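Local coordinates for protein taurine:2-oxoglutarate aminotransferase (Bifidobacterium kashiwanohense PV20-2, PDB 6JIX) that probably uses pyridoxal 5'-phosphate to transfer the amino group of taurine to 2-oxoglutarate, as a class-III aminotransferase, at residues S138-Y143 with A153-R159; L384-H389 with R412-I416; K125-M129 with V307-G311; V101-Y107 with M264-Q268. Residues are numbered along the deposited sequence.

Contact 1: S138-Y143 with A153-R159. With PLP (pyridoxal-5'-phosphate), chain G.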
# COMPACT_ATOMS: atom_id res chain seq x y z
N SER A 138 -12.21 12.06 -13.32
CA SER A 138 -11.86 12.57 -12.01
C SER A 138 -11.50 14.04 -12.12
O SER A 138 -11.23 14.56 -13.21
CB SER A 138 -10.72 11.78 -11.36
OG SER A 138 -9.66 11.59 -12.26
N CYS A 139 -11.47 14.71 -10.96
CA CYS A 139 -11.33 16.16 -10.93
C CYS A 139 -9.87 16.57 -11.03
O CYS A 139 -8.98 15.92 -10.48
CB CYS A 139 -11.92 16.73 -9.65
SG CYS A 139 -13.57 16.20 -9.27
N TYR A 140 -9.64 17.69 -11.73
CA TYR A 140 -8.31 18.29 -11.76
C TYR A 140 -7.86 18.75 -10.37
O TYR A 140 -6.69 18.62 -10.02
CB TYR A 140 -8.29 19.48 -12.73
CG TYR A 140 -8.02 19.13 -14.18
CD1 TYR A 140 -6.85 18.49 -14.55
CD2 TYR A 140 -8.93 19.45 -15.18
CE1 TYR A 140 -6.60 18.17 -15.90
CE2 TYR A 140 -8.69 19.14 -16.52
CZ TYR A 140 -7.52 18.51 -16.88
OH TYR A 140 -7.28 18.19 -18.21
N ARG A 141 -8.79 19.27 -9.57
CA ARG A 141 -8.47 19.70 -8.20
C ARG A 141 -8.75 18.53 -7.27
O ARG A 141 -9.79 18.45 -6.59
CB ARG A 141 -9.29 20.93 -7.82
CG ARG A 141 -8.72 22.26 -8.24
CD ARG A 141 -9.83 23.32 -8.23
NE ARG A 141 -9.35 24.66 -8.57
CZ ARG A 141 -10.05 25.54 -9.28
NH1 ARG A 141 -11.26 25.22 -9.73
NH2 ARG A 141 -9.55 26.74 -9.53
N SER A 142 -7.79 17.62 -7.20
CA SER A 142 -7.97 16.40 -6.43
C SER A 142 -6.63 15.70 -6.25
O SER A 142 -5.70 15.89 -7.06
CB SER A 142 -8.97 15.45 -7.10
OG SER A 142 -8.36 14.66 -8.12
N TYR A 143 -6.53 14.92 -5.18
CA TYR A 143 -5.43 13.99 -4.97
C TYR A 143 -5.98 12.65 -4.51
O TYR A 143 -6.80 12.60 -3.58
CB TYR A 143 -4.42 14.52 -3.94
CG TYR A 143 -3.24 13.60 -3.73
CD1 TYR A 143 -2.25 13.47 -4.70
CD2 TYR A 143 -3.11 12.85 -2.56
CE1 TYR A 143 -1.16 12.62 -4.52
CE2 TYR A 143 -2.02 11.99 -2.36
CZ TYR A 143 -1.04 11.88 -3.34
OH TYR A 143 0.05 11.03 -3.16
N ALA A 153 -5.21 9.18 -11.89
CA ALA A 153 -6.53 9.68 -11.53
C ALA A 153 -6.46 11.01 -10.78
O ALA A 153 -7.42 11.78 -10.82
CB ALA A 153 -7.28 8.65 -10.70
N SER A 154 -5.33 11.31 -10.14
CA SER A 154 -5.19 12.54 -9.37
C SER A 154 -5.03 13.75 -10.28
O SER A 154 -4.41 13.67 -11.34
CB SER A 154 -4.00 12.43 -8.42
OG SER A 154 -4.26 11.42 -7.48
N GLY A 155 -5.61 14.87 -9.85
CA GLY A 155 -5.56 16.11 -10.60
C GLY A 155 -4.32 16.96 -10.40
O GLY A 155 -3.81 17.55 -11.37
N ASP A 156 -3.81 17.06 -9.17
CA ASP A 156 -2.77 18.05 -8.92
C ASP A 156 -1.44 17.59 -9.54
O ASP A 156 -1.27 16.44 -9.97
CB ASP A 156 -2.66 18.39 -7.43
CG ASP A 156 -2.09 17.25 -6.56
OD1 ASP A 156 -2.48 17.17 -5.36
OD2 ASP A 156 -1.23 16.45 -7.04
N TRP A 157 -0.49 18.53 -9.58
CA TRP A 157 0.71 18.39 -10.39
C TRP A 157 1.61 17.24 -9.97
O TRP A 157 2.55 16.92 -10.70
CB TRP A 157 1.48 19.71 -10.36
CG TRP A 157 1.74 20.29 -8.97
CD1 TRP A 157 1.05 21.30 -8.37
CD2 TRP A 157 2.77 19.90 -8.05
NE1 TRP A 157 1.58 21.55 -7.12
CE2 TRP A 157 2.63 20.71 -6.90
CE3 TRP A 157 3.79 18.94 -8.08
CZ2 TRP A 157 3.48 20.59 -5.80
CZ3 TRP A 157 4.63 18.82 -6.97
CH2 TRP A 157 4.46 19.64 -5.85
N ARG A 158 1.36 16.61 -8.82
CA ARG A 158 2.14 15.43 -8.46
C ARG A 158 1.95 14.28 -9.44
O ARG A 158 2.73 13.31 -9.40
CB ARG A 158 1.79 15.00 -7.03
CG ARG A 158 2.29 15.99 -5.97
CD ARG A 158 1.96 15.50 -4.59
NE ARG A 158 0.59 15.82 -4.23
CZ ARG A 158 0.06 15.60 -3.03
NH1 ARG A 158 0.80 15.05 -2.08
NH2 ARG A 158 -1.19 15.94 -2.79
N ARG A 159 0.92 14.35 -10.28
CA ARG A 159 0.70 13.40 -11.37
C ARG A 159 1.73 13.53 -12.50
O ARG A 159 1.98 12.54 -13.20
CB ARG A 159 -0.72 13.60 -11.92
CG ARG A 159 -0.87 13.34 -13.41
CD ARG A 159 -2.32 13.19 -13.79
NE ARG A 159 -3.03 14.44 -13.55
CZ ARG A 159 -3.08 15.44 -14.43
NH1 ARG A 159 -2.47 15.33 -15.60
NH2 ARG A 159 -3.75 16.55 -14.13
N1 PLP G . -7.05 10.24 -1.22
C2 PLP G . -7.03 11.37 -0.51
C2A PLP G . -8.25 12.26 -0.43
C3 PLP G . -5.85 11.76 0.19
O3 PLP G . -5.80 12.93 0.92
C4 PLP G . -4.73 10.97 0.14
C4A PLP G . -3.46 11.42 0.91
O4A PLP G . -3.26 12.62 1.13
C5 PLP G . -4.80 9.76 -0.63
C6 PLP G . -5.98 9.42 -1.30
C5A PLP G . -3.54 8.82 -0.71
O4P PLP G . -3.53 8.11 0.48
P PLP G . -2.19 7.31 0.93
O1P PLP G . -2.47 6.46 2.09
O2P PLP G . -1.76 6.34 -0.10
O3P PLP G . -0.96 8.42 1.21
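The guanidinium of R158 lies flat over one face of the Y143 ring, planes 17° apart, with CZ of R158 3.6 Å from the ring centroid: a stacked cation-pi pair. D156 fixes that guanidinium in place. Its OD1 takes R158 NH2 at 3.1 Å in a salt bridge, and its OD2 accepts R158 N at 3.1 Å, capping the turn that leads into the next helix; N225 also bonds to OD1 of D156. W23, part of a glutamate site, makes a further cation-pi contact with R158.

Next to this pair the two backbones are pinned together. S142 O receives both G155 N (3.0 Å) and D156 N (3.1 Å), while S142 OG gives its proton to C139 O at 2.7 Å and accepts G155 N at 3.3 Å. Near the end of the strand, S138 OG donates to A153 O at 2.7 Å. Near Y140 the two segments run close, 3.7 Å between the CA atoms of Y140 and G155, and a CB on G155 would strike the C139 carbonyl.

Y143 meets PLP at the edge of its ring, near C4A, and its backbone O lies 3.3 Å from PLP C2. The loop leaving strand 135-139 thus forms one wall of the cofactor pocket, an arrangement that belongs to the PLP-binding domain of fold-type I aminotransferases.

Contact 2: L384-H389 with R412-I416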
# COMPACT_ATOMS: atom_id res chain seq x y z
N LEU A 384 -3.88 35.56 -5.42
CA LEU A 384 -3.50 34.54 -4.46
C LEU A 384 -2.07 34.75 -3.98
O LEU A 384 -1.23 35.30 -4.69
CB LEU A 384 -3.64 33.15 -5.08
CG LEU A 384 -5.02 32.87 -5.67
CD1 LEU A 384 -5.13 31.45 -6.16
CD2 LEU A 384 -6.07 33.16 -4.63
N MET A 385 -1.82 34.34 -2.73
CA MET A 385 -0.48 34.44 -2.18
C MET A 385 0.46 33.42 -2.81
O MET A 385 1.69 33.61 -2.82
CB MET A 385 -0.52 34.26 -0.67
CG MET A 385 0.84 34.26 -0.02
SD MET A 385 1.51 35.93 0.14
CE MET A 385 0.52 36.62 1.48
N ALA A 386 -0.09 32.33 -3.32
CA ALA A 386 0.67 31.37 -4.10
C ALA A 386 -0.27 30.80 -5.15
O ALA A 386 -1.09 29.91 -4.85
CB ALA A 386 1.26 30.26 -3.22
N PRO A 387 -0.20 31.29 -6.39
CA PRO A 387 -1.07 30.75 -7.45
C PRO A 387 -0.68 29.32 -7.78
O PRO A 387 0.40 28.85 -7.42
CB PRO A 387 -0.85 31.69 -8.65
CG PRO A 387 0.40 32.48 -8.33
CD PRO A 387 0.88 32.13 -6.93
N TYR A 388 -1.57 28.63 -8.50
CA TYR A 388 -1.42 27.19 -8.71
C TYR A 388 -0.00 26.84 -9.15
O TYR A 388 0.52 27.40 -10.12
CB TYR A 388 -2.43 26.66 -9.73
CG TYR A 388 -2.35 25.14 -9.84
CD1 TYR A 388 -2.81 24.33 -8.80
CD2 TYR A 388 -1.75 24.53 -10.94
CE1 TYR A 388 -2.71 22.95 -8.87
CE2 TYR A 388 -1.64 23.15 -11.01
CZ TYR A 388 -2.12 22.36 -9.97
OH TYR A 388 -2.02 20.98 -10.03
N HIS A 389 0.61 25.90 -8.43
CA HIS A 389 1.89 25.31 -8.82
C HIS A 389 3.01 26.34 -8.99
O HIS A 389 3.85 26.23 -9.88
CB HIS A 389 1.75 24.47 -10.09
CG HIS A 389 2.85 23.47 -10.27
ND1 HIS A 389 3.06 22.80 -11.46
CD2 HIS A 389 3.79 23.03 -9.41
CE1 HIS A 389 4.10 21.99 -11.32
NE2 HIS A 389 4.56 22.11 -10.09
N ARG A 412 -1.47 23.10 1.10
CA ARG A 412 -1.07 22.97 -0.29
C ARG A 412 -1.48 24.24 -1.01
O ARG A 412 -2.37 24.98 -0.56
CB ARG A 412 -1.70 21.74 -0.96
CG ARG A 412 -1.02 20.43 -0.50
CD ARG A 412 -1.31 19.27 -1.45
NE ARG A 412 -0.73 19.51 -2.77
CZ ARG A 412 0.47 19.10 -3.13
NH1 ARG A 412 1.24 18.42 -2.28
NH2 ARG A 412 0.91 19.38 -4.35
N GLU A 413 -0.79 24.54 -2.11
CA GLU A 413 -1.15 25.68 -2.95
C GLU A 413 -1.16 26.94 -2.10
O GLU A 413 -0.10 27.31 -1.55
CB GLU A 413 -2.47 25.36 -3.66
CG GLU A 413 -2.38 24.32 -4.77
CD GLU A 413 -0.99 24.24 -5.39
OE1 GLU A 413 -0.42 25.29 -5.77
OE2 GLU A 413 -0.49 23.10 -5.51
N THR A 414 -2.28 27.65 -1.97
CA THR A 414 -2.37 28.95 -1.33
C THR A 414 -3.13 28.85 -0.00
O THR A 414 -3.66 29.86 0.47
CB THR A 414 -3.04 29.97 -2.27
OG1 THR A 414 -2.62 31.31 -1.95
CG2 THR A 414 -4.56 29.94 -2.19
N ASN A 415 -3.18 27.66 0.60
CA ASN A 415 -4.03 27.40 1.75
C ASN A 415 -3.24 27.01 2.99
O ASN A 415 -2.15 26.45 2.91
CB ASN A 415 -5.04 26.30 1.47
CG ASN A 415 -5.77 26.54 0.20
OD1 ASN A 415 -5.44 25.97 -0.86
ND2 ASN A 415 -6.76 27.43 0.25
N ILE A 416 -3.83 27.34 4.13
CA ILE A 416 -3.46 26.79 5.42
C ILE A 416 -4.60 25.89 5.86
O ILE A 416 -5.77 26.31 5.88
CB ILE A 416 -3.18 27.88 6.46
CG1 ILE A 416 -2.22 28.93 5.87
CG2 ILE A 416 -2.55 27.26 7.67
CD1 ILE A 416 -1.87 30.05 6.81
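This is a loop-to-turn contact, held mostly by polar atoms, in which the loop 384-389 following strand 383-384 is tied to the tight turn that opens strand 415-418. The turn is type II', running from R412 to N415 and closed by N415 N to R412 O at 3.0 Å; E413, with positive phi, sits at its second position.

Two side chains of the turn take backbone NH groups of the loop. T414 OG1 accepts A386 N at 3.1 Å, and the same hydroxyl bonds to the carbonyl of I375. Farther along, E413 OE1 accepts H389 N at 2.9 Å in a nearly straight bond. Between these two points the CB of A386 rests 3.7 Å from E413 O, and the ring of Y388 reaches back so that its CD1 comes 3.9 Å from E413 CD.

At the outer end of the loop W157 stacks on H389 and donates NE1 to the other carboxylate oxygen of E413. Deeper in, A386 packs on M395 of helix 395-404, M385 touches helix 426-447, and T414 lies against strand 370-376, the middle strand of the small antiparallel sheet that strand 415-418 borders.

Contact 3: K125-M129 with V307-G311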
# COMPACT_ATOMS: atom_id res chain seq x y z
N LYS A 125 -10.22 -0.48 -10.54
CA LYS A 125 -10.23 -1.79 -11.19
C LYS A 125 -11.61 -2.42 -11.12
O LYS A 125 -12.09 -3.00 -12.11
CB LYS A 125 -9.21 -2.73 -10.55
CG LYS A 125 -7.80 -2.53 -11.05
CD LYS A 125 -6.78 -3.22 -10.16
CE LYS A 125 -6.52 -4.64 -10.59
NZ LYS A 125 -5.77 -5.38 -9.53
N MET A 126 -12.26 -2.33 -9.96
CA MET A 126 -13.59 -2.93 -9.79
C MET A 126 -14.62 -2.24 -10.68
O MET A 126 -15.46 -2.90 -11.31
CB MET A 126 -13.99 -2.88 -8.32
CG MET A 126 -13.01 -3.59 -7.38
SD MET A 126 -13.70 -3.83 -5.72
CE MET A 126 -12.94 -2.54 -4.78
N ALA A 127 -14.57 -0.90 -10.78
CA ALA A 127 -15.54 -0.20 -11.61
C ALA A 127 -15.39 -0.61 -13.07
O ALA A 127 -16.39 -0.82 -13.77
CB ALA A 127 -15.41 1.31 -11.44
N ARG A 128 -14.16 -0.74 -13.55
CA ARG A 128 -13.96 -1.18 -14.92
C ARG A 128 -14.48 -2.61 -15.12
O ARG A 128 -15.11 -2.92 -16.14
CB ARG A 128 -12.48 -1.08 -15.30
CG ARG A 128 -12.06 0.26 -15.87
CD ARG A 128 -10.60 0.56 -15.60
NE ARG A 128 -10.16 1.80 -16.23
CZ ARG A 128 -8.91 2.26 -16.21
NH1 ARG A 128 -7.95 1.58 -15.58
NH2 ARG A 128 -8.61 3.39 -16.84
N MET A 129 -14.26 -3.49 -14.13
CA MET A 129 -14.75 -4.87 -14.21
C MET A 129 -16.27 -4.92 -14.14
O MET A 129 -16.91 -5.65 -14.91
CB MET A 129 -14.14 -5.72 -13.10
CG MET A 129 -12.81 -6.42 -13.46
SD MET A 129 -12.11 -7.39 -12.08
CE MET A 129 -11.01 -6.20 -11.33
N VAL A 307 -15.00 -13.58 -10.62
CA VAL A 307 -13.82 -13.55 -9.77
C VAL A 307 -13.39 -12.11 -9.57
O VAL A 307 -13.25 -11.34 -10.53
CB VAL A 307 -12.70 -14.40 -10.40
CG1 VAL A 307 -11.40 -14.16 -9.68
CG2 VAL A 307 -13.07 -15.86 -10.35
N LEU A 308 -13.19 -11.73 -8.31
CA LEU A 308 -12.61 -10.43 -7.99
C LEU A 308 -11.11 -10.48 -8.29
O LEU A 308 -10.33 -10.96 -7.47
CB LEU A 308 -12.86 -10.07 -6.53
CG LEU A 308 -12.18 -8.78 -6.08
CD1 LEU A 308 -12.80 -7.62 -6.82
CD2 LEU A 308 -12.32 -8.59 -4.58
N GLN A 309 -10.70 -9.95 -9.44
CA GLN A 309 -9.29 -9.99 -9.83
C GLN A 309 -8.51 -8.83 -9.21
O GLN A 309 -7.82 -8.05 -9.88
CB GLN A 309 -9.19 -10.00 -11.36
CG GLN A 309 -9.92 -11.18 -12.03
CD GLN A 309 -9.20 -12.54 -11.86
OE1 GLN A 309 -8.36 -12.72 -10.98
NE2 GLN A 309 -9.56 -13.50 -12.71
N CYS A 310 -8.60 -8.76 -7.87
CA CYS A 310 -7.89 -7.80 -7.03
C CYS A 310 -7.36 -8.54 -5.82
O CYS A 310 -7.98 -9.50 -5.36
CB CYS A 310 -8.80 -6.68 -6.53
SG CYS A 310 -9.48 -5.63 -7.81
N GLY A 311 -6.25 -8.05 -5.29
CA GLY A 311 -5.65 -8.71 -4.14
C GLY A 311 -4.37 -8.03 -3.72
O GLY A 311 -3.76 -7.28 -4.48
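V307 begins the segment with its side chain turned away from the helix; its backbone O is what comes near, 4.4 Å from the SD of M129. At L308 the side chain swings over to the helix, and CD1 meets SD of M126 at 4.0 Å, with F303 of helix 297-305 packed against both residues. Q309 centres an inverse gamma turn, closed by C310 N to L308 O at 2.8 Å. M129 lies along this bend, its SD 3.9 Å from Q309 N and 4.0 Å from Q309 CB. The turn also presents Q309 O to K125 NZ, 3.4 Å away in a weak hydrogen bond; the same ammonium bonds to the carbonyl of S146 of the second subunit.

The helix here is 116-131, whose N-terminal end, at G116 and A117, binds PLP in the large domain of this fold-type I enzyme, while the loop 307-311 leads on toward T313, which bonds to the PLP of the other subunit across the dimer interface. C310 comes next and points its SG into the helix surface, 4.0 Å from CB of K125, 4.1 Å from CG of M126 and 3.9 Å from CE of M129. At G311 the backbone has turned off the helix, and its O accepts from S146 OG of the second subunit.

Contact 4: V101-Y107 with M264-Q268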
# COMPACT_ATOMS: atom_id res chain seq x y z
N VAL A 101 -22.06 1.27 9.68
CA VAL A 101 -22.07 2.73 9.84
C VAL A 101 -22.26 3.46 8.51
O VAL A 101 -22.64 4.64 8.51
CB VAL A 101 -20.79 3.27 10.52
CG1 VAL A 101 -20.59 2.61 11.88
CG2 VAL A 101 -19.59 3.09 9.63
N ALA A 102 -21.95 2.81 7.39
CA ALA A 102 -22.12 3.42 6.07
C ALA A 102 -23.58 3.38 5.62
O ALA A 102 -24.17 4.42 5.29
CB ALA A 102 -21.25 2.70 5.04
N ASP A 103 -24.14 2.16 5.52
CA ASP A 103 -25.57 1.93 5.32
C ASP A 103 -25.84 0.47 4.97
O ASP A 103 -25.58 0.05 3.84
CB ASP A 103 -26.10 2.83 4.20
CG ASP A 103 -27.58 2.64 3.95
OD1 ASP A 103 -28.14 3.46 3.19
OD2 ASP A 103 -28.18 1.68 4.50
N PRO A 104 -26.41 -0.31 5.91
CA PRO A 104 -26.50 -1.77 5.70
C PRO A 104 -27.52 -2.16 4.66
O PRO A 104 -27.46 -3.29 4.16
CB PRO A 104 -26.94 -2.31 7.08
CG PRO A 104 -26.78 -1.20 8.02
CD PRO A 104 -26.91 0.08 7.23
N ASP A 105 -28.43 -1.25 4.30
CA ASP A 105 -29.42 -1.54 3.28
C ASP A 105 -28.87 -1.31 1.89
O ASP A 105 -29.45 -1.79 0.92
CB ASP A 105 -30.69 -0.70 3.47
CG ASP A 105 -31.32 -0.91 4.85
OD1 ASP A 105 -31.27 -2.05 5.37
OD2 ASP A 105 -31.86 0.08 5.41
N PHE A 106 -27.76 -0.57 1.78
CA PHE A 106 -27.14 -0.32 0.49
C PHE A 106 -25.81 -1.04 0.29
O PHE A 106 -25.58 -1.61 -0.78
CB PHE A 106 -26.95 1.18 0.31
CG PHE A 106 -26.57 1.56 -1.06
CD1 PHE A 106 -27.49 1.48 -2.09
CD2 PHE A 106 -25.27 1.94 -1.36
CE1 PHE A 106 -27.15 1.81 -3.39
CE2 PHE A 106 -24.92 2.27 -2.65
CZ PHE A 106 -25.86 2.21 -3.66
N TYR A 107 -24.91 -1.04 1.28
CA TYR A 107 -23.59 -1.63 1.11
C TYR A 107 -23.56 -3.05 1.65
O TYR A 107 -24.42 -3.46 2.43
CB TYR A 107 -22.51 -0.78 1.79
CG TYR A 107 -22.50 0.63 1.25
CD1 TYR A 107 -21.83 0.94 0.06
CD2 TYR A 107 -23.22 1.64 1.88
CE1 TYR A 107 -21.85 2.23 -0.46
CE2 TYR A 107 -23.25 2.93 1.37
CZ TYR A 107 -22.57 3.22 0.21
OH TYR A 107 -22.61 4.50 -0.28
N MET A 264 -19.94 10.49 9.99
CA MET A 264 -18.97 9.40 9.90
C MET A 264 -18.24 9.41 8.56
O MET A 264 -17.02 9.27 8.50
CB MET A 264 -19.64 8.05 10.15
CG MET A 264 -18.64 6.91 10.33
SD MET A 264 -17.79 6.83 11.95
CE MET A 264 -18.93 7.76 12.98
N PHE A 265 -18.97 9.60 7.46
CA PHE A 265 -18.35 9.79 6.16
C PHE A 265 -18.82 11.12 5.59
O PHE A 265 -19.98 11.49 5.74
CB PHE A 265 -18.68 8.64 5.21
CG PHE A 265 -18.22 7.30 5.71
CD1 PHE A 265 -16.87 7.06 5.92
CD2 PHE A 265 -19.14 6.30 6.01
CE1 PHE A 265 -16.43 5.82 6.41
CE2 PHE A 265 -18.71 5.06 6.50
CZ PHE A 265 -17.35 4.82 6.70
N ALA A 266 -17.90 11.85 4.96
CA ALA A 266 -18.26 13.17 4.45
C ALA A 266 -19.36 13.08 3.41
O ALA A 266 -20.24 13.96 3.37
CB ALA A 266 -17.03 13.89 3.89
N TRP A 267 -19.39 12.03 2.59
CA TRP A 267 -20.48 11.98 1.63
C TRP A 267 -21.83 11.94 2.33
O TRP A 267 -22.85 12.29 1.72
CB TRP A 267 -20.30 10.80 0.66
CG TRP A 267 -20.29 9.44 1.27
CD1 TRP A 267 -19.19 8.67 1.54
CD2 TRP A 267 -21.43 8.66 1.68
NE1 TRP A 267 -19.58 7.47 2.09
CE2 TRP A 267 -20.95 7.44 2.19
CE3 TRP A 267 -22.82 8.88 1.67
CZ2 TRP A 267 -21.80 6.44 2.69
CZ3 TRP A 267 -23.66 7.90 2.17
CH2 TRP A 267 -23.14 6.69 2.67
N GLN A 268 -21.87 11.63 3.63
CA GLN A 268 -23.12 11.65 4.37
C GLN A 268 -23.62 13.08 4.62
O GLN A 268 -24.72 13.23 5.16
CB GLN A 268 -22.97 10.91 5.70
CG GLN A 268 -23.13 9.40 5.57
CD GLN A 268 -22.43 8.65 6.70
OE1 GLN A 268 -21.70 9.24 7.50
NE2 GLN A 268 -22.65 7.33 6.77
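V101 is the main bump on the helix side: its CG2 pushes into the hollow between M264 and F265, 4.0 Å from CG of M264 and 3.8 Å from CE2 of F265. A102 fits beside it. Its small CB reaches the same F265 CE2 at 3.8 Å, so methyl groups of two successive residues both meet one ring atom, while the indole of W267 closes in behind, with CH2 3.6 Å from A102 O.

On the other flank of that indole, the hydroxyl of Y107 sits over its face, OH to CZ2 of W267 3.6 Å, and Y107 CE2 is 4.0 Å from W267 CH2. The two rings meet obliquely, centroids 5.9 Å apart and planes at 51°. The Y107 hydroxyl also bonds to P274 O.

Q268 adds a polar tie to this apolar fit. Its NE2 donates to V101 O at 3.2 Å, at the end of the helix where carbonyls run out of helical partners, and its OE1 accepts F265 N at 2.8 Å, a bond within the segment that spans the start of the 3-10 segment 266-268.

Helix 89-102 ends here, and through an Asx turn at D103 the chain passes into strand 107-113, an edge strand of the seven-stranded sheet. F277 of strand 276-279 packs against F265, W267 and Y107, and L332 of helix 318-333 lies against V101 and M264.

In the fold
Contacts 1 and 4 are buried, contacts 2 and 3 only partly so. Contacts 1, 3 and 4 all lie around the seven-stranded sheet; contact 2 belongs to the three-stranded sheet, yet it touches contact 1 through W157. Helix 116-131 of contact 3 runs on into strand 135-139 of contact 1, though the two contacts stay about 8 Å apart at their nearest atoms. Their chemistry differs: contact 1 mixes backbone bonds with a cation-pi stack beside PLP, contact 2 uses side chains to take backbone NH groups, while contacts 3 and 4 rest chiefly on apolar packing, sulfur-rich at the subunit interface and aromatic inside the chain.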